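AgaA (Rhizobium radiobacter, PDB 6HLX) binds the opine agropinic acid as the periplasmic binding protein of an ABC transporter that imports it into the bacterium. Local coordinates at residues L389-Y394 / L399-N404; A96-E101 / L133-I138. One frame throughout, in Å; residues are numbered along the deposited sequence.

How the contacts relate
Both contacts are buried, and their centres lie about 13 Å apart. Contact 1 is local: the end of helix 388-393 meets the loop that follows it. It is a polar network. An arginine grips backbone carbonyls, and T402 and N403 belong to the agropinic acid pocket. Contact 2 is smaller and joins the start of helix 99-102 and the turn before it to the loop after helix 127-131. It rests on the F98 ring, met by leucine methyls over one face and by a glutamate that comes in obliquely from the same side. The contacts touch each other. F98 and E101 of contact 2 reach N391 of contact 1, and E101 also makes a long, weak ion pair with R401.

Contact 1: L389-Y394 / L399-N404; sequences LSNYYY and LVRTNN. With G9Z (agropinic acid), chain E; SO4 (sulfate ion), chain U.
R401 turns its CG beside the backbone N, opposite the carbonyl carbon, and then bends at chi3 (-62°), which carries its guanidinium to the carbonyls of N391, in the last turn of helix 388-393, and of Y394, just past it. N391 O takes two bonds there, from R401 NE at 3.0 Å and from NH1. Both donors come to the same face of the carbonyl. Y394 O takes the end-on pair, with R401 NH1 at 2.8 Å and NH2 slightly farther. Both oxygens lie close to the guanidinium plane, so the four bonds fix its rotation. One face of the guanidinium is covered by N404 ND2, which itself donates a nearly straight bond (174°) to L399 O at 2.9 Å. N404 OD1 accepts from R401 N, so this asparagine also ties L399 to R401 within the loop.

The loop after helix 388-393 lines the ligand pocket of a type 2 periplasmic binding fold, through T402 and N403. T402 O accepts a bond from agropinic acid OAT at 2.7 Å, and N403 ND2 lies 2.9 Å from its OAR.

N403 packs on Y392. Its amide is stacked on the tyrosine ring, the planes only 5° apart, and its CB sits over the ring centre in a CH-pi contact, 3.6 Å from the centroid. The Y392 hydroxyl is bonded to L380 O. N403 OD1 also receives a weak bond from N391 ND2 at 2.8 Å, the two amides standing nearly perpendicular. N403 O is buried and has no hydrogen-bond partner in the model; it lies 3.1 Å from Y392 CD2. One water bridges N391 OD1 and T402 OG1. Another joins Y394 O to N404 ND2.

Contact 2: A96-E101 / L133-I138; sequences ASFRNE and LPESVI
F98 meets L133 and E135. L133 lays both methyls over one face of the phenylalanine ring. CD1 lies near the root, at 3.5 Å from F98 CG, and CD2 over the centre. CD1 is 3.9 Å from the ring centroid, a CH-pi contact inclined 29° from the ring normal. E135 comes to the ring at the CD2 and CE2 atoms. Its OE1 is 3.4 Å from F98 CE2, in an oblique approach, with carboxylate and ring planes 39° apart. E135 CB also packs near F98 CD2, at 3.9 Å.

The E135 chain bends at chi2, which folds the carboxylate back alongside the ring. There it is held by charge: OE1 pairs with R26 and OE2 with K29, both on helix 23-32. R26 also touches the F98 side chain.

Backbone turns set the two sides. F98 is the N-cap residue of helix 99-102 and lies within a type I beta turn from A96 to R99. Opposite it, S136 N bonds to L133 O at 2.9 Å, closing a turn that presents L133 and E135 together. S97 OG is tied to Q20 N. The nearest atoms of the F98 side chain and agropinic acid are about 6 Å apart, so this small buried cluster belongs to the surroundings of the ligand cleft of a periplasmic binding protein.

Contact 1: L389-Y394 / L399-N404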
ATOM      1  N   LEU A 389      -8.733  -6.509  -5.367  1.00 17.82           N
ATOM      2  CA  LEU A 389      -9.650  -7.139  -4.413  1.00 17.62           C
ATOM      3  C   LEU A 389      -9.133  -8.457  -3.841  1.00 21.36           C
ATOM      4  O   LEU A 389      -9.460  -8.781  -2.693  1.00 21.17           O
ATOM      5  CB  LEU A 389     -11.029  -7.333  -5.069  1.00 18.61           C
ATOM      6  CG  LEU A 389     -11.766  -6.019  -5.400  1.00 21.87           C
ATOM      7  CD1 LEU A 389     -12.903  -6.255  -6.439  1.00 21.38           C
ATOM      8  CD2 LEU A 389     -12.301  -5.354  -4.102  1.00 23.12           C
ATOM      9  N   SER A 390      -8.374  -9.257  -4.642  1.00 20.42           N
ATOM     10  CA  SER A 390      -7.904 -10.565  -4.135  1.00 20.10           C
ATOM     11  C   SER A 390      -7.014 -10.393  -2.912  1.00 21.30           C
ATOM     12  O   SER A 390      -7.089 -11.182  -1.975  1.00 20.25           O
ATOM     13  CB  SER A 390      -7.125 -11.325  -5.198  1.00 22.82           C
ATOM     14  OG  SER A 390      -8.016 -11.981  -6.079  1.00 27.18           O
ATOM     15  N   ASN A 391      -6.182  -9.345  -2.927  1.00 18.31           N
ATOM     16  CA  ASN A 391      -5.273  -9.059  -1.831  1.00 17.68           C
ATOM     17  C   ASN A 391      -6.041  -8.830  -0.507  1.00 20.99           C
ATOM     18  O   ASN A 391      -5.562  -9.218   0.558  1.00 20.49           O
ATOM     19  CB  ASN A 391      -4.394  -7.872  -2.198  1.00 18.48           C
ATOM     20  CG  ASN A 391      -3.415  -7.468  -1.127  1.00 21.99           C
ATOM     21  OD1 ASN A 391      -2.683  -8.301  -0.527  1.00 26.28           O
ATOM     22  ND2 ASN A 391      -3.395  -6.183  -0.855  1.00 18.64           N
ATOM     23  N   TYR A 392      -7.266  -8.261  -0.602  1.00 18.07           N
ATOM     24  CA  TYR A 392      -8.145  -8.001   0.540  1.00 18.05           C
ATOM     25  C   TYR A 392      -9.044  -9.179   0.921  1.00 21.34           C
ATOM     26  O   TYR A 392      -9.309  -9.380   2.104  1.00 21.76           O
ATOM     27  CB  TYR A 392      -9.047  -6.775   0.216  1.00 18.56           C
ATOM     28  CG  TYR A 392      -8.301  -5.473   0.379  1.00 17.36           C
ATOM     29  CD1 TYR A 392      -7.379  -5.044  -0.581  1.00 17.20           C
ATOM     30  CD2 TYR A 392      -8.500  -4.676   1.498  1.00 18.00           C
ATOM     31  CE1 TYR A 392      -6.627  -3.885  -0.390  1.00 18.75           C
ATOM     32  CE2 TYR A 392      -7.766  -3.502   1.689  1.00 18.80           C
ATOM     33  CZ  TYR A 392      -6.839  -3.109   0.736  1.00 19.56           C
ATOM     34  OH  TYR A 392      -6.076  -1.993   0.975  1.00 21.18           O
ATOM     35  N   TYR A 393      -9.581  -9.907  -0.080  1.00 18.55           N
ATOM     36  CA  TYR A 393     -10.651 -10.899   0.130  1.00 18.93           C
ATOM     37  C   TYR A 393     -10.328 -12.370  -0.038  1.00 22.20           C
ATOM     38  O   TYR A 393     -11.075 -13.203   0.483  1.00 22.93           O
ATOM     39  CB  TYR A 393     -11.817 -10.571  -0.828  1.00 20.69           C
ATOM     40  CG  TYR A 393     -12.586  -9.332  -0.415  1.00 20.79           C
ATOM     41  CD1 TYR A 393     -12.162  -8.064  -0.805  1.00 22.22           C
ATOM     42  CD2 TYR A 393     -13.737  -9.428   0.368  1.00 20.93           C
ATOM     43  CE1 TYR A 393     -12.842  -6.916  -0.401  1.00 20.32           C
ATOM     44  CE2 TYR A 393     -14.441  -8.289   0.757  1.00 20.62           C
ATOM     45  CZ  TYR A 393     -13.978  -7.033   0.384  1.00 21.72           C
ATOM     46  OH  TYR A 393     -14.658  -5.901   0.767  1.00 21.50           O
ATOM     47  N   TYR A 394      -9.312 -12.712  -0.846  1.00 19.81           N
ATOM     48  CA  TYR A 394      -9.044 -14.121  -1.149  1.00 20.32           C
ATOM     49  C   TYR A 394      -8.585 -14.902   0.088  1.00 24.71           C
ATOM     50  O   TYR A 394      -7.998 -14.327   0.999  1.00 22.48           O
ATOM     51  CB  TYR A 394      -7.949 -14.212  -2.223  1.00 20.08           C
ATOM     52  CG  TYR A 394      -7.973 -15.520  -2.986  1.00 22.79           C
ATOM     53  CD1 TYR A 394      -8.906 -15.741  -3.995  1.00 23.72           C
ATOM     54  CD2 TYR A 394      -7.097 -16.551  -2.669  1.00 24.66           C
ATOM     55  CE1 TYR A 394      -8.950 -16.949  -4.687  1.00 24.14           C
ATOM     56  CE2 TYR A 394      -7.136 -17.770  -3.354  1.00 25.68           C
ATOM     57  CZ  TYR A 394      -8.040 -17.946  -4.391  1.00 30.96           C
ATOM     58  OH  TYR A 394      -8.086 -19.130  -5.093  1.00 29.75           O
ATOM     59  N   LEU A 399      -2.960 -16.657   4.820  1.00 23.51           N
ATOM     60  CA  LEU A 399      -4.230 -16.139   5.360  1.00 22.66           C
ATOM     61  C   LEU A 399      -4.102 -14.919   6.254  1.00 24.91           C
ATOM     62  O   LEU A 399      -5.119 -14.374   6.675  1.00 24.48           O
ATOM     63  CB  LEU A 399      -5.008 -17.256   6.087  1.00 22.37           C
ATOM     64  CG  LEU A 399      -5.579 -18.354   5.167  1.00 26.62           C
ATOM     65  CD1 LEU A 399      -6.156 -19.532   5.986  1.00 27.04           C
ATOM     66  CD2 LEU A 399      -6.641 -17.772   4.212  1.00 28.50           C
ATOM     67  N   VAL A 400      -2.875 -14.481   6.531  1.00 21.49           N
ATOM     68  CA  VAL A 400      -2.624 -13.277   7.334  1.00 19.79           C
ATOM     69  C   VAL A 400      -1.804 -12.360   6.440  1.00 22.34           C
ATOM     70  O   VAL A 400      -0.660 -12.656   6.139  1.00 22.15           O
ATOM     71  CB  VAL A 400      -1.934 -13.567   8.691  1.00 24.02           C
ATOM     72  CG1 VAL A 400      -1.606 -12.261   9.421  1.00 24.07           C
ATOM     73  CG2 VAL A 400      -2.821 -14.471   9.563  1.00 24.75           C
ATOM     74  N   ARG A 401      -2.425 -11.294   5.963  1.00 19.79           N
ATOM     75  CA  ARG A 401      -1.780 -10.363   5.031  1.00 18.97           C
ATOM     76  C   ARG A 401      -1.894  -8.927   5.533  1.00 23.48           C
ATOM     77  O   ARG A 401      -2.683  -8.645   6.435  1.00 22.42           O
ATOM     78  CB  ARG A 401      -2.384 -10.506   3.614  1.00 19.27           C
ATOM     79  CG  ARG A 401      -2.362 -11.957   3.098  1.00 22.65           C
ATOM     80  CD  ARG A 401      -2.812 -12.112   1.649  1.00 21.36           C
ATOM     81  NE  ARG A 401      -4.192 -11.687   1.414  1.00 22.01           N
ATOM     82  CZ  ARG A 401      -5.246 -12.506   1.411  1.00 24.94           C
ATOM     83  NH1 ARG A 401      -6.451 -12.042   1.111  1.00 19.91           N
ATOM     84  NH2 ARG A 401      -5.100 -13.794   1.720  1.00 20.22           N
ATOM     85  N   THR A 402      -1.166  -7.997   4.897  1.00 19.49           N
ATOM     86  CA  THR A 402      -1.215  -6.603   5.345  1.00 19.06           C
ATOM     87  C   THR A 402      -2.607  -5.951   5.199  1.00 20.23           C
ATOM     88  O   THR A 402      -2.921  -5.068   5.989  1.00 20.47           O
ATOM     89  CB  THR A 402      -0.176  -5.748   4.558  1.00 23.76           C
ATOM     90  OG1 THR A 402      -0.451  -5.863   3.148  1.00 21.84           O
ATOM     91  CG2 THR A 402       1.279  -6.132   4.886  1.00 22.73           C
ATOM     92  N   ASN A 403      -3.429  -6.389   4.218  1.00 16.94           N
ATOM     93  CA  ASN A 403      -4.714  -5.756   3.884  1.00 17.46           C
ATOM     94  C   ASN A 403      -5.959  -6.601   4.125  1.00 21.34           C
ATOM     95  O   ASN A 403      -7.057  -6.095   3.910  1.00 22.24           O
ATOM     96  CB  ASN A 403      -4.718  -5.325   2.410  1.00 17.95           C
ATOM     97  CG  ASN A 403      -3.816  -4.156   2.112  1.00 24.69           C
ATOM     98  OD1 ASN A 403      -3.176  -4.078   1.040  1.00 24.90           O
ATOM     99  ND2 ASN A 403      -3.766  -3.208   3.038  1.00 14.40           N
ATOM    100  N   ASN A 404      -5.798  -7.854   4.529  1.00 19.35           N
ATOM    101  CA  ASN A 404      -6.985  -8.717   4.682  1.00 19.46           C
ATOM    102  C   ASN A 404      -7.506  -8.811   6.123  1.00 22.23           C
ATOM    103  O   ASN A 404      -6.934  -8.224   7.048  1.00 21.34           O
ATOM    104  CB  ASN A 404      -6.724 -10.122   4.091  1.00 19.19           C
ATOM    105  CG  ASN A 404      -5.992 -11.062   5.024  1.00 25.16           C
ATOM    106  OD1 ASN A 404      -5.125 -10.637   5.792  1.00 22.65           O
ATOM    107  ND2 ASN A 404      -6.318 -12.365   4.974  1.00 21.00           N
TER
HETATM  108  OAM G9Z E 604       2.272   3.195   6.125  1.00 19.83           O
HETATM  109  CAB G9Z E 604       1.278   3.696   6.671  1.00 20.73           C
HETATM  110  CAC G9Z E 604       1.374   4.608   7.741  1.00 21.35           C
HETATM  111  CB  G9Z E 604      -0.090   4.998   8.109  1.00 20.86           C
HETATM  112  CA  G9Z E 604      -0.966   4.080   7.273  1.00 19.50           C
HETATM  113  C   G9Z E 604      -1.953   4.824   6.551  1.00 21.29           C
HETATM  114  O   G9Z E 604      -1.638   5.333   5.440  1.00 20.70           O
HETATM  115  N   G9Z E 604       0.008   3.340   6.404  1.00 18.24           N
HETATM  116  CAG G9Z E 604      -0.394   2.399   5.289  1.00 18.29           C
HETATM  117  CAH G9Z E 604      -0.767   1.029   5.857  1.00 20.27           C
HETATM  118  OAP G9Z E 604      -1.918   1.223   6.679  1.00 20.84           O
HETATM  119  CAI G9Z E 604      -1.078   0.001   4.765  1.00 20.24           C
HETATM  120  OAQ G9Z E 604      -0.093   0.123   3.708  1.00 19.16           O
HETATM  121  CAJ G9Z E 604      -0.992  -1.465   5.310  1.00 19.85           C
HETATM  122  OAR G9Z E 604      -1.285  -2.390   4.248  1.00 20.34           O
HETATM  123  CAK G9Z E 604      -1.851  -1.788   6.557  1.00 19.14           C
HETATM  124  OAT G9Z E 604      -1.451  -3.063   7.098  1.00 20.09           O
HETATM  125  CAL G9Z E 604      -3.359  -1.741   6.267  1.00 19.08           C
HETATM  126  OAS G9Z E 604      -4.101  -1.918   7.494  1.00 20.39           O
HETATM  127  OXT G9Z E 604      -3.088   4.965   7.081  1.00 20.87           O
HETATM  128  S   SO4 U 620      -0.600 -17.698   7.394  1.00 40.77           S
HETATM  129  O1  SO4 U 620      -0.591 -17.634   8.884  1.00 46.99           O
HETATM  130  O2  SO4 U 620      -0.461 -16.353   6.845  1.00 33.15           O
HETATM  131  O3  SO4 U 620       0.544 -18.505   6.954  1.00 45.35           O
HETATM  132  O4  SO4 U 620      -1.841 -18.338   6.970  1.00 41.70           O
HETATM  133  O   HOH W   1      -0.602  -8.145   1.556  1.00 22.54           O
HETATM  134  O   HOH W   2      -8.675 -13.478   3.597  1.00 22.12           O

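Contact 2: A96-E101 / L133-I138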
ATOM      1  N   ALA A  96       7.751 -12.531   2.531  1.00 20.35           N
ATOM      2  CA  ALA A  96       7.218 -11.641   1.493  1.00 19.73           C
ATOM      3  C   ALA A  96       5.762 -11.320   1.764  1.00 22.25           C
ATOM      4  O   ALA A  96       4.934 -12.235   1.914  1.00 21.42           O
ATOM      5  CB  ALA A  96       7.362 -12.277   0.120  1.00 20.27           C
ATOM      6  N   SER A  97       5.440 -10.016   1.807  1.00 19.99           N
ATOM      7  CA  SER A  97       4.068  -9.577   2.091  1.00 19.12           C
ATOM      8  C   SER A  97       3.053  -9.946   1.003  1.00 21.75           C
ATOM      9  O   SER A  97       1.857 -10.055   1.323  1.00 21.55           O
ATOM     10  CB  SER A  97       4.033  -8.068   2.330  1.00 19.74           C
ATOM     11  OG  SER A  97       4.921  -7.722   3.386  1.00 20.43           O
ATOM     12  N   PHE A  98       3.507 -10.058  -0.280  1.00 17.75           N
ATOM     13  CA  PHE A  98       2.605 -10.322  -1.398  1.00 18.57           C
ATOM     14  C   PHE A  98       2.797 -11.694  -1.991  1.00 20.15           C
ATOM     15  O   PHE A  98       2.459 -11.921  -3.160  1.00 21.06           O
ATOM     16  CB  PHE A  98       2.702  -9.211  -2.454  1.00 19.66           C
ATOM     17  CG  PHE A  98       2.221  -7.886  -1.904  1.00 19.47           C
ATOM     18  CD1 PHE A  98       0.855  -7.595  -1.840  1.00 21.44           C
ATOM     19  CD2 PHE A  98       3.127  -6.948  -1.412  1.00 19.84           C
ATOM     20  CE1 PHE A  98       0.404  -6.383  -1.307  1.00 21.27           C
ATOM     21  CE2 PHE A  98       2.679  -5.736  -0.867  1.00 21.21           C
ATOM     22  CZ  PHE A  98       1.316  -5.471  -0.801  1.00 19.56           C
ATOM     23  N   ARG A  99       3.291 -12.627  -1.175  1.00 19.29           N
ATOM     24  CA  ARG A  99       3.482 -14.009  -1.642  1.00 19.64           C
ATOM     25  C   ARG A  99       2.152 -14.595  -2.205  1.00 21.62           C
ATOM     26  O   ARG A  99       2.166 -15.267  -3.233  1.00 21.79           O
ATOM     27  CB  ARG A  99       3.985 -14.898  -0.480  1.00 21.07           C
ATOM     28  CG  ARG A  99       3.966 -16.396  -0.818  1.00 23.63           C
ATOM     29  CD  ARG A  99       4.761 -17.224   0.160  1.00 23.39           C
ATOM     30  NE  ARG A  99       4.295 -17.088   1.545  1.00 24.45           N
ATOM     31  CZ  ARG A  99       3.385 -17.878   2.124  1.00 30.57           C
ATOM     32  NH1 ARG A  99       2.798 -18.846   1.433  1.00 25.53           N
ATOM     33  NH2 ARG A  99       3.066 -17.708   3.402  1.00 26.23           N
ATOM     34  N   ASN A 100       1.022 -14.345  -1.537  1.00 19.58           N
ATOM     35  CA  ASN A 100      -0.253 -14.930  -1.998  1.00 20.81           C
ATOM     36  C   ASN A 100      -0.578 -14.532  -3.445  1.00 25.37           C
ATOM     37  O   ASN A 100      -1.043 -15.366  -4.239  1.00 24.66           O
ATOM     38  CB  ASN A 100      -1.408 -14.488  -1.094  1.00 22.30           C
ATOM     39  CG  ASN A 100      -2.360 -15.601  -0.727  1.00 24.96           C
ATOM     40  OD1 ASN A 100      -1.951 -16.742  -0.491  1.00 23.52           O
ATOM     41  ND2 ASN A 100      -3.660 -15.289  -0.645  1.00 21.67           N
ATOM     42  N   GLU A 101      -0.331 -13.254  -3.766  1.00 20.76           N
ATOM     43  CA  GLU A 101      -0.683 -12.671  -5.070  1.00 21.74           C
ATOM     44  C   GLU A 101       0.253 -13.103  -6.182  1.00 25.69           C
ATOM     45  O   GLU A 101      -0.167 -13.178  -7.340  1.00 25.75           O
ATOM     46  CB  GLU A 101      -0.796 -11.145  -4.955  1.00 22.88           C
ATOM     47  CG  GLU A 101      -1.912 -10.701  -4.005  1.00 23.38           C
ATOM     48  CD  GLU A 101      -1.657 -10.876  -2.516  1.00 29.11           C
ATOM     49  OE1 GLU A 101      -2.629 -10.961  -1.734  1.00 23.38           O
ATOM     50  OE2 GLU A 101      -0.471 -10.966  -2.135  1.00 24.88           O
ATOM     51  N   LEU A 133       4.637  -4.058  -8.055  1.00 18.90           N
ATOM     52  CA  LEU A 133       4.639  -3.689  -6.626  1.00 18.62           C
ATOM     53  C   LEU A 133       6.019  -3.196  -6.200  1.00 21.05           C
ATOM     54  O   LEU A 133       7.018  -3.781  -6.624  1.00 20.11           O
ATOM     55  CB  LEU A 133       4.292  -4.903  -5.732  1.00 19.04           C
ATOM     56  CG  LEU A 133       2.839  -5.359  -5.714  1.00 23.22           C
ATOM     57  CD1 LEU A 133       2.767  -6.756  -5.159  1.00 24.84           C
ATOM     58  CD2 LEU A 133       1.954  -4.414  -4.864  1.00 23.57           C
ATOM     59  N   PRO A 134       6.112  -2.270  -5.217  1.00 18.71           N
ATOM     60  CA  PRO A 134       7.448  -1.886  -4.699  1.00 18.15           C
ATOM     61  C   PRO A 134       8.150  -3.124  -4.097  1.00 20.59           C
ATOM     62  O   PRO A 134       9.383  -3.171  -4.013  1.00 21.15           O
ATOM     63  CB  PRO A 134       7.101  -0.887  -3.582  1.00 20.04           C
ATOM     64  CG  PRO A 134       5.746  -0.257  -4.062  1.00 22.50           C
ATOM     65  CD  PRO A 134       5.022  -1.480  -4.587  1.00 19.70           C
ATOM     66  N   GLU A 135       7.350  -4.144  -3.684  1.00 18.20           N
ATOM     67  CA  GLU A 135       7.908  -5.362  -3.071  1.00 17.98           C
ATOM     68  C   GLU A 135       8.358  -6.405  -4.117  1.00 19.35           C
ATOM     69  O   GLU A 135       8.928  -7.441  -3.733  1.00 19.02           O
ATOM     70  CB  GLU A 135       6.899  -5.973  -2.048  1.00 19.35           C
ATOM     71  CG  GLU A 135       6.700  -5.103  -0.797  1.00 19.17           C
ATOM     72  CD  GLU A 135       6.111  -3.714  -1.026  1.00 26.51           C
ATOM     73  OE1 GLU A 135       5.139  -3.595  -1.807  1.00 22.41           O
ATOM     74  OE2 GLU A 135       6.635  -2.737  -0.438  1.00 23.11           O
ATOM     75  N   SER A 136       8.081  -6.155  -5.417  1.00 17.80           N
ATOM     76  CA  SER A 136       8.441  -7.080  -6.519  1.00 17.69           C
ATOM     77  C   SER A 136       9.722  -6.614  -7.274  1.00 20.19           C
ATOM     78  O   SER A 136      10.061  -7.134  -8.342  1.00 19.36           O
ATOM     79  CB  SER A 136       7.272  -7.231  -7.504  1.00 18.80           C
ATOM     80  OG  SER A 136       6.151  -7.787  -6.830  1.00 20.91           O
ATOM     81  N   VAL A 137      10.466  -5.668  -6.680  1.00 18.49           N
ATOM     82  CA  VAL A 137      11.691  -5.137  -7.295  1.00 17.32           C
ATOM     83  C   VAL A 137      12.754  -6.219  -7.358  1.00 22.11           C
ATOM     84  O   VAL A 137      12.695  -7.180  -6.585  1.00 21.04           O
ATOM     85  CB  VAL A 137      12.191  -3.855  -6.582  1.00 19.52           C
ATOM     86  CG1 VAL A 137      11.168  -2.723  -6.756  1.00 19.07           C
ATOM     87  CG2 VAL A 137      12.461  -4.122  -5.106  1.00 19.63           C
ATOM     88  N   ILE A 138      13.722  -6.052  -8.271  1.00 19.73           N
ATOM     89  CA  ILE A 138      14.773  -7.046  -8.514  1.00 19.06           C
ATOM     90  C   ILE A 138      16.076  -6.673  -7.847  1.00 21.62           C
ATOM     91  O   ILE A 138      16.549  -5.547  -8.001  1.00 20.01           O
ATOM     92  CB  ILE A 138      14.997  -7.265 -10.054  1.00 21.94           C
ATOM     93  CG1 ILE A 138      13.671  -7.540 -10.840  1.00 20.74           C
ATOM     94  CG2 ILE A 138      16.050  -8.369 -10.337  1.00 22.35           C
ATOM     95  CD1 ILE A 138      12.824  -8.719 -10.259  1.00 21.76           C
TER